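Local structure of endoglucanase (Clostridium thermocellum, 2C26) at the interface of chains A and B. The protein is probably a cellulose-degrading multidomain endoglucanase, of which this piece pairs a PKD domain with a beta-sandwich carbohydrate-binding module. Coordinates in Å, arbitrary orientation; residue numbers count along the deposited sequence, not the author numbering. Chains: chain A/B, Endoglucanase.

The interface of chains A and B. Residues chain A 86-90; chain B 195-197.
Strand 84-93 of chain A and strand 194-199 of chain B lie edge to edge as parallel neighbours, with bridges A:Phe87 to B:Val195, A:Thr88 to B:Leu196 and A:Ala89 to B:Trp197. The backbone ladder includes B:Val195 N to A:Ser86 O (3.1 Å), the donor standing above the carbonyl plane. A:Thr88 N gives to B:Val195 O (2.9 Å). B:Trp197 N points nearly straight down the A:Thr88 carbonyl (2.6 Å to O, 175° at O). The B:Val195 carbonyl also meets a water 2.9 Å from its O, which bridges to the hydroxyls A:Ser86 OG and A:Thr88 OG1. With OG1 anti to the carbonyl carbon and beside the backbone N (chi1 -57°), the A:Thr88 hydroxyl faces this water. On the same face B:Leu196 lies beside A:Thr88, CD2 touching CB at 3.8 Å. On the opposite face A:Phe87, CG anti to the backbone N (chi1 -174°), reaches along the seam. One side of its ring faces both neighbours: B:Val195 CG1 below the CD2 rim (3.7 Å) and B:Trp197 CB below CZ (3.5 Å). A:Phe87 and B:Trp197 lie side by side, pointing the same way, and A:Ala89 CB approaches the indole CD1 (4.2 Å). Whether this dimer is biological cannot be settled from the structure alone. The strand 84-93 edge of chain A's PKD domain runs alongside the strand 194-199 edge of chain B's sandwich module, a pairing repeated by the two-fold.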
loop_
_atom_site.group_PDB
_atom_site.type_symbol
_atom_site.label_atom_id
_atom_site.label_comp_id
_atom_site.label_asym_id
_atom_site.label_seq_id
_atom_site.Cartn_x
_atom_site.Cartn_y
_atom_site.Cartn_z
ATOM N N SER A 86 -4.279 30.055 8.793
ATOM C CA SER A 86 -4.419 28.734 9.387
ATOM C C SER A 86 -3.594 27.661 8.677
ATOM O O SER A 86 -3.247 27.788 7.501
ATOM C CB SER A 86 -5.899 28.323 9.483
ATOM O OG SER A 86 -6.412 27.957 8.212
ATOM N N PHE A 87 -3.299 26.600 9.421
ATOM C CA PHE A 87 -2.533 25.470 8.929
ATOM C C PHE A 87 -3.140 24.239 9.564
ATOM O O PHE A 87 -3.264 24.171 10.787
ATOM C CB PHE A 87 -1.058 25.608 9.327
ATOM C CG PHE A 87 -0.170 24.545 8.741
ATOM C CD1 PHE A 87 0.074 23.361 9.431
ATOM C CD2 PHE A 87 0.413 24.720 7.487
ATOM C CE1 PHE A 87 0.905 22.377 8.879
ATOM C CE2 PHE A 87 1.225 23.755 6.935
ATOM C CZ PHE A 87 1.482 22.580 7.629
ATOM N N THR A 88 -3.535 23.277 8.742
ATOM C CA THR A 88 -4.179 22.072 9.236
ATOM C C THR A 88 -3.367 20.853 8.810
ATOM O O THR A 88 -3.058 20.698 7.622
ATOM C CB THR A 88 -5.646 21.951 8.712
ATOM O OG1 THR A 88 -6.390 23.111 9.084
ATOM C CG2 THR A 88 -6.349 20.701 9.240
ATOM N N ALA A 89 -2.997 20.015 9.781
ATOM C CA ALA A 89 -2.320 18.743 9.495
ATOM C C ALA A 89 -3.117 17.584 10.068
ATOM O O ALA A 89 -3.904 17.771 10.992
ATOM C CB ALA A 89 -0.894 18.739 10.054
ATOM N N THR A 90 -2.906 16.391 9.521
ATOM C CA THR A 90 -3.574 15.177 9.994
ATOM C C THR A 90 -2.655 14.383 10.926
ATOM O O THR A 90 -1.453 14.285 10.683
ATOM C CB THR A 90 -4.035 14.321 8.788
ATOM O OG1 THR A 90 -5.245 14.875 8.252
ATOM C CG2 THR A 90 -4.288 12.859 9.183
ATOM N N VAL B 195 -4.069 26.636 4.690
ATOM C CA VAL B 195 -3.246 25.567 4.145
ATOM C C VAL B 195 -3.613 24.230 4.804
ATOM O O VAL B 195 -3.819 24.173 6.018
ATOM C CB VAL B 195 -1.731 25.881 4.358
ATOM C CG1 VAL B 195 -0.868 24.713 3.967
ATOM C CG2 VAL B 195 -1.311 27.143 3.566
ATOM N N LEU B 196 -3.721 23.169 3.996
ATOM C CA LEU B 196 -3.930 21.805 4.486
ATOM C C LEU B 196 -2.691 20.984 4.188
ATOM O O LEU B 196 -2.103 21.091 3.112
ATOM C CB LEU B 196 -5.146 21.138 3.836
ATOM C CG LEU B 196 -6.466 21.919 3.753
ATOM C CD1 LEU B 196 -7.505 21.093 2.973
ATOM C CD2 LEU B 196 -7.000 22.307 5.138
ATOM N N TRP B 197 -2.289 20.169 5.150
ATOM C CA TRP B 197 -1.079 19.399 5.019
ATOM C C TRP B 197 -1.392 17.921 5.129
ATOM O O TRP B 197 -2.008 17.470 6.095
ATOM C CB TRP B 197 -0.044 19.811 6.077
ATOM C CG TRP B 197 1.225 18.988 6.041
ATOM C CD1 TRP B 197 1.506 17.867 6.782
ATOM C CD2 TRP B 197 2.383 19.234 5.230
ATOM N NE1 TRP B 197 2.765 17.400 6.473
ATOM C CE2 TRP B 197 3.325 18.218 5.526
ATOM C CE3 TRP B 197 2.715 20.211 4.278
ATOM C CZ2 TRP B 197 4.585 18.156 4.911
ATOM C CZ3 TRP B 197 3.966 20.139 3.649
ATOM C CH2 TRP B 197 4.889 19.126 3.984
HETATM O O HOH W 1 -6.004 25.384 7.518
#